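Local coordinates for nuclease-like protein (Chaetomium thermophilum, PDB 6GRB), which is a junction-resolving enzyme that probably cuts four-way DNA junctions and 5' flaps with metal-dependent chemistry, this chain being the nuclease-containing N-terminal part of the longer protein, at residues L191-L194 and D199-P202; F309-E312 and W316-R319. All coordinates share one frame; numbering follows the deposited sequence.

Contact 1 (L191-L194 and D199-P202)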
ATOM      1  N   LEU A 191      15.115   3.291 -19.095  1.00 79.51           N
ATOM      2  CA  LEU A 191      15.590   2.955 -20.434  1.00 79.90           C
ATOM      3  C   LEU A 191      14.954   1.659 -20.928  1.00 79.75           C
ATOM      4  O   LEU A 191      14.692   1.506 -22.126  1.00 79.90           O
ATOM      5  CB  LEU A 191      17.123   2.843 -20.447  1.00 79.93           C
ATOM      6  CG  LEU A 191      17.769   2.405 -21.774  1.00 80.32           C
ATOM      7  CD1 LEU A 191      17.785   3.551 -22.777  1.00 80.64           C
ATOM      8  CD2 LEU A 191      19.167   1.847 -21.551  1.00 80.22           C
ATOM      9  N   VAL A 192      14.707   0.716 -20.016  1.00 78.77           N
ATOM     10  CA  VAL A 192      14.002  -0.505 -20.384  1.00 78.07           C
ATOM     11  C   VAL A 192      12.632  -0.173 -20.960  1.00 78.00           C
ATOM     12  O   VAL A 192      12.220  -0.742 -21.973  1.00 77.80           O
ATOM     13  CB  VAL A 192      13.902  -1.455 -19.174  1.00 76.94           C
ATOM     14  CG1 VAL A 192      12.982  -2.619 -19.499  1.00 75.83           C
ATOM     15  CG2 VAL A 192      15.284  -1.949 -18.741  1.00 76.79           C
ATOM     16  N   ALA A 193      11.909   0.770 -20.342  1.00 79.95           N
ATOM     17  CA  ALA A 193      10.581   1.121 -20.846  1.00 79.68           C
ATOM     18  C   ALA A 193      10.630   2.011 -22.080  1.00 80.22           C
ATOM     19  O   ALA A 193       9.657   2.034 -22.843  1.00 79.83           O
ATOM     20  CB  ALA A 193       9.752   1.815 -19.773  1.00 79.39           C
ATOM     21  N   LEU A 194      11.722   2.760 -22.284  1.00 82.22           N
ATOM     22  CA  LEU A 194      11.866   3.556 -23.504  1.00 82.42           C
ATOM     23  C   LEU A 194      12.185   2.669 -24.713  1.00 82.58           C
ATOM     24  O   LEU A 194      11.702   2.924 -25.826  1.00 82.52           O
ATOM     25  CB  LEU A 194      12.952   4.623 -23.306  1.00 82.68           C
ATOM     26  CG  LEU A 194      12.529   5.940 -22.649  1.00 81.97           C
ATOM     27  CD1 LEU A 194      12.106   5.746 -21.208  1.00 81.57           C
ATOM     28  CD2 LEU A 194      13.640   6.967 -22.748  1.00 81.95           C
ATOM     29  N   ASP A 199       4.392  -0.660 -26.620  1.00 96.54           N
ATOM     30  CA  ASP A 199       2.953  -0.905 -26.593  1.00 95.62           C
ATOM     31  C   ASP A 199       2.196   0.000 -25.615  1.00 95.00           C
ATOM     32  O   ASP A 199       1.060  -0.320 -25.234  1.00 94.08           O
ATOM     33  CB  ASP A 199       2.685  -2.373 -26.261  1.00 94.00           C
ATOM     34  N   TYR A 200       2.795   1.123 -25.195  1.00 94.91           N
ATOM     35  CA  TYR A 200       2.136   2.059 -24.283  1.00 94.15           C
ATOM     36  C   TYR A 200       2.926   3.357 -24.148  1.00 94.63           C
ATOM     37  O   TYR A 200       2.596   4.206 -23.306  1.00 93.92           O
ATOM     38  CB  TYR A 200       1.928   1.440 -22.889  1.00 93.57           C
ATOM     39  CG  TYR A 200       3.185   0.904 -22.227  1.00 94.35           C
ATOM     40  CD1 TYR A 200       3.828  -0.226 -22.733  1.00 94.72           C
ATOM     41  CD2 TYR A 200       3.711   1.507 -21.083  1.00 94.51           C
ATOM     42  CE1 TYR A 200       4.970  -0.731 -22.150  1.00 95.09           C
ATOM     43  CE2 TYR A 200       4.864   1.001 -20.476  1.00 95.08           C
ATOM     44  CZ  TYR A 200       5.491  -0.120 -21.025  1.00 95.25           C
ATOM     45  OH  TYR A 200       6.635  -0.653 -20.466  1.00 95.42           O
ATOM     46  N   LEU A 201       3.948   3.465 -24.990  1.00 92.27           N
ATOM     47  CA  LEU A 201       4.845   4.606 -25.071  1.00 92.75           C
ATOM     48  C   LEU A 201       5.262   4.735 -26.532  1.00 93.46           C
ATOM     49  O   LEU A 201       5.718   3.774 -27.111  1.00 94.18           O
ATOM     50  CB  LEU A 201       6.091   4.393 -24.213  1.00 93.60           C
ATOM     51  CG  LEU A 201       6.242   3.489 -22.988  1.00 93.57           C
ATOM     52  CD1 LEU A 201       6.686   4.295 -21.791  1.00 93.63           C
ATOM     53  CD2 LEU A 201       5.042   2.623 -22.644  1.00 92.87           C
ATOM     54  N   PRO A 202       5.146   5.927 -27.128  1.00 94.60           N
ATOM     55  CA  PRO A 202       5.491   5.959 -28.559  1.00 95.36           C
ATOM     56  C   PRO A 202       6.996   5.897 -28.804  1.00 96.32           C
ATOM     57  O   PRO A 202       7.834   6.093 -27.911  1.00 96.45           O
ATOM     58  CB  PRO A 202       4.902   7.296 -29.032  1.00 94.98           C
ATOM     59  CG  PRO A 202       4.799   8.146 -27.757  1.00 94.14           C
ATOM     60  CD  PRO A 202       4.474   7.167 -26.673  1.00 93.69           C
TER
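Ala193 is where helix 191-196 meets the loop that follows it, taking Tyr200 on its methyl and Leu201 on its carbonyl. Earlier in the helix, Leu191 faces helix 210-226. At Ala193 the CB lies 4.0 Å from Tyr200 OH, so the phenol meets the helix with its far end. Tyr200 CG sits between the backbone N and the carbonyl carbon (chi1 55°), which lets the ring reach back to the helix. Leu201 comes at Ala193 from another direction: its CG is modelled 3.7 Å from Ala193 O. One methyl of Leu201 runs into the Tyr200 ring, however, and both its torsions are off the usual staggered positions, so this side chain is doubtful as built and its distances are approximate. Ile3 touches both Ala193 and Tyr200, while Val273 and Tyr277 of helix 273-278 pack on Leu201. The loop also carries Asp199, a magnesium ligand in another structure of this protein though without metal here, which puts the contact on the edge of the nuclease metal site. No hydrogen bond joins the two segments; a methyl meets a phenol oxygen and a leucine branch a carbonyl oxygen, a loose, largely apolar contact that rests also on Ile3 and helix 273-278.

Contact 2 (F309-E312 and W316-R319)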
ATOM      1  N   PHE A 309     -24.111   4.935   6.922  1.00 64.03           N
ATOM      2  CA  PHE A 309     -23.572   4.430   5.656  1.00 62.05           C
ATOM      3  C   PHE A 309     -23.917   2.951   5.425  1.00 61.12           C
ATOM      4  O   PHE A 309     -24.369   2.575   4.333  1.00 60.27           O
ATOM      5  CB  PHE A 309     -22.057   4.630   5.609  1.00 61.31           C
ATOM      6  CG  PHE A 309     -21.421   4.230   4.293  1.00 59.53           C
ATOM      7  CD1 PHE A 309     -21.043   2.917   4.060  1.00 58.50           C
ATOM      8  CD2 PHE A 309     -21.178   5.181   3.307  1.00 59.18           C
ATOM      9  CE1 PHE A 309     -20.455   2.546   2.871  1.00 57.29           C
ATOM     10  CE2 PHE A 309     -20.572   4.824   2.101  1.00 57.78           C
ATOM     11  CZ  PHE A 309     -20.216   3.496   1.880  1.00 56.90           C
ATOM     12  N   THR A 310     -23.693   2.095   6.435  1.00 60.73           N
ATOM     13  CA  THR A 310     -23.894   0.658   6.249  1.00 60.08           C
ATOM     14  C   THR A 310     -25.368   0.300   6.120  1.00 60.62           C
ATOM     15  O   THR A 310     -25.715  -0.634   5.374  1.00 59.97           O
ATOM     16  CB  THR A 310     -23.272  -0.134   7.401  1.00 60.42           C
ATOM     17  OG1 THR A 310     -23.851   0.271   8.648  1.00 61.92           O
ATOM     18  CG2 THR A 310     -21.762   0.066   7.436  1.00 59.72           C
ATOM     19  N   ARG A 311     -26.241   1.020   6.842  1.00 61.48           N
ATOM     20  CA  ARG A 311     -27.680   0.876   6.649  1.00 62.00           C
ATOM     21  C   ARG A 311     -28.073   1.161   5.201  1.00 61.07           C
ATOM     22  O   ARG A 311     -28.843   0.403   4.590  1.00 60.69           O
ATOM     23  CB  ARG A 311     -28.417   1.805   7.617  1.00 63.75           C
ATOM     24  CG  ARG A 311     -29.952   1.660   7.628  1.00 64.44           C
ATOM     25  CD  ARG A 311     -30.657   2.851   8.275  1.00 66.12           C
ATOM     26  NE  ARG A 311     -29.981   3.332   9.488  1.00 67.48           N
ATOM     27  CZ  ARG A 311     -30.082   2.761  10.692  1.00 68.52           C
ATOM     28  NH1 ARG A 311     -30.818   1.659  10.856  1.00 68.29           N
ATOM     29  NH2 ARG A 311     -29.445   3.281  11.735  1.00 69.88           N
ATOM     30  N   GLU A 312     -27.548   2.244   4.619  1.00 62.65           N
ATOM     31  CA  GLU A 312     -28.002   2.629   3.281  1.00 61.98           C
ATOM     32  C   GLU A 312     -27.327   1.809   2.191  1.00 60.58           C
ATOM     33  O   GLU A 312     -27.966   1.450   1.190  1.00 60.17           O
ATOM     34  CB  GLU A 312     -27.762   4.121   3.033  1.00 62.37           C
ATOM     35  N   TRP A 316     -27.560  -3.125   5.989  1.00 63.28           N
ATOM     36  CA  TRP A 316     -27.433  -3.552   7.383  1.00 64.21           C
ATOM     37  C   TRP A 316     -28.472  -2.786   8.204  1.00 65.43           C
ATOM     38  O   TRP A 316     -28.174  -1.858   8.966  1.00 66.18           O
ATOM     39  CB  TRP A 316     -26.020  -3.333   7.913  1.00 64.01           C
ATOM     40  CG  TRP A 316     -24.960  -4.179   7.232  1.00 63.10           C
ATOM     41  CD1 TRP A 316     -25.148  -5.111   6.237  1.00 62.67           C
ATOM     42  CD2 TRP A 316     -23.556  -4.162   7.497  1.00 62.72           C
ATOM     43  NE1 TRP A 316     -23.944  -5.665   5.868  1.00 62.23           N
ATOM     44  CE2 TRP A 316     -22.952  -5.104   6.632  1.00 62.18           C
ATOM     45  CE3 TRP A 316     -22.745  -3.437   8.377  1.00 62.89           C
ATOM     46  CZ2 TRP A 316     -21.574  -5.332   6.622  1.00 61.82           C
ATOM     47  CZ3 TRP A 316     -21.376  -3.673   8.368  1.00 62.32           C
ATOM     48  CH2 TRP A 316     -20.810  -4.617   7.497  1.00 61.78           C
ATOM     49  N   THR A 317     -29.724  -3.195   8.021  1.00 65.06           N
ATOM     50  CA  THR A 317     -30.860  -2.469   8.570  1.00 66.22           C
ATOM     51  C   THR A 317     -31.254  -2.986   9.951  1.00 67.51           C
ATOM     52  O   THR A 317     -31.051  -4.157  10.275  1.00 67.44           O
ATOM     53  CB  THR A 317     -32.057  -2.572   7.633  1.00 65.92           C
ATOM     54  OG1 THR A 317     -32.353  -3.952   7.402  1.00 65.57           O
ATOM     55  CG2 THR A 317     -31.748  -1.885   6.300  1.00 64.85           C
ATOM     56  N   PHE A 318     -31.792  -2.076  10.771  1.00 65.85           N
ATOM     57  CA  PHE A 318     -32.403  -2.401  12.060  1.00 67.28           C
ATOM     58  C   PHE A 318     -31.388  -2.999  13.022  1.00 67.62           C
ATOM     59  O   PHE A 318     -30.174  -2.856  12.819  1.00 66.94           O
ATOM     60  CB  PHE A 318     -33.587  -3.347  11.863  1.00 67.21           C
ATOM     61  CG  PHE A 318     -34.535  -2.903  10.781  1.00 66.70           C
ATOM     62  CD1 PHE A 318     -34.865  -1.561  10.643  1.00 67.20           C
ATOM     63  CD2 PHE A 318     -35.084  -3.823   9.885  1.00 65.81           C
ATOM     64  CE1 PHE A 318     -35.735  -1.136   9.647  1.00 66.77           C
ATOM     65  CE2 PHE A 318     -35.968  -3.408   8.877  1.00 65.38           C
ATOM     66  CZ  PHE A 318     -36.287  -2.061   8.758  1.00 65.83           C
ATOM     67  N   ARG A 319     -31.871  -3.654  14.078  1.00 69.80           N
ATOM     68  CA  ARG A 319     -30.954  -4.149  15.105  1.00 70.37           C
ATOM     69  C   ARG A 319     -29.940  -5.157  14.572  1.00 69.13           C
ATOM     70  O   ARG A 319     -28.761  -5.048  14.949  1.00 69.07           O
ATOM     71  CB  ARG A 319     -31.745  -4.736  16.282  1.00 71.72           C
ATOM     72  CG  ARG A 319     -30.886  -5.044  17.506  1.00 72.66           C
ATOM     73  CD  ARG A 319     -31.748  -5.551  18.639  1.00 73.96           C
ATOM     74  NE  ARG A 319     -32.785  -4.574  18.949  1.00 74.91           N
ATOM     75  CZ  ARG A 319     -33.834  -4.799  19.744  1.00 75.83           C
ATOM     76  NH1 ARG A 319     -33.998  -5.987  20.323  1.00 75.95           N
ATOM     77  NH2 ARG A 319     -34.730  -3.838  19.948  1.00 76.60           N
TER
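Thr310 O accepts a hydrogen bond from Trp316 N at 3.2 Å, bent moderately to an N-H...O angle of 154°, with the donor standing above the carbonyl plane. This one backbone bond closes the turn between consecutive helices 303-313 and 318-340, tying the last turn of the first to the chain six residues on. The indole then lies against the Thr310 side chain: Trp316 CE3 is 3.5 Å from Thr310 CB and 3.8 Å from Thr310 CG2, with the two side chains crossing at a slant. Trp316 CG is anti to its own carbonyl carbon (chi1 -65°), which sends the benzene half of the indole to this place. Thr310 OG1 is occupied within its own helix, by Leu306 O and Arg307 O. Arg311 CG meets Thr317 CG2 at 4.2 Å; its NH1 comes no nearer than 3.9 Å to Phe318 N, at the guanidinium edge and without a bond, and makes a salt bridge with Glu397. Phe61 of helix 55-70 meets the indole edge-to-face, and Tyr62 also touches it. With an alanine here in place of Trp316, Thr310 CB and CG2 would probably lose their indole neighbour and Phe61 its partner, leaving a gap beside helix 55-70. Away from the annotated sites, the turn is flanked by that helix and by helix 104-109, on which Phe309 packs.

How the contacts relate
Contact 1 comes first along the chain, and the two lie on opposite sides of its centre, 49 Å between centres and about 33 Å between nearest atoms. Contact 1 is the one near the chemistry: the Tyr200 side chain is about 7 Å from a bound magnesium and about 6 Å from that of Asp143, a magnesium ligand, while Asp199 binds magnesium in another structure of this protein, though not here. Its loop leads into helix 210-226, consistent with the helix-two-turns-helix element of this nuclease family. Contact 2 is remote, its nearest atom about 21 Å from the DNA against about 7 Å for contact 1. Only contact 2 has a hydrogen bond between its two segments.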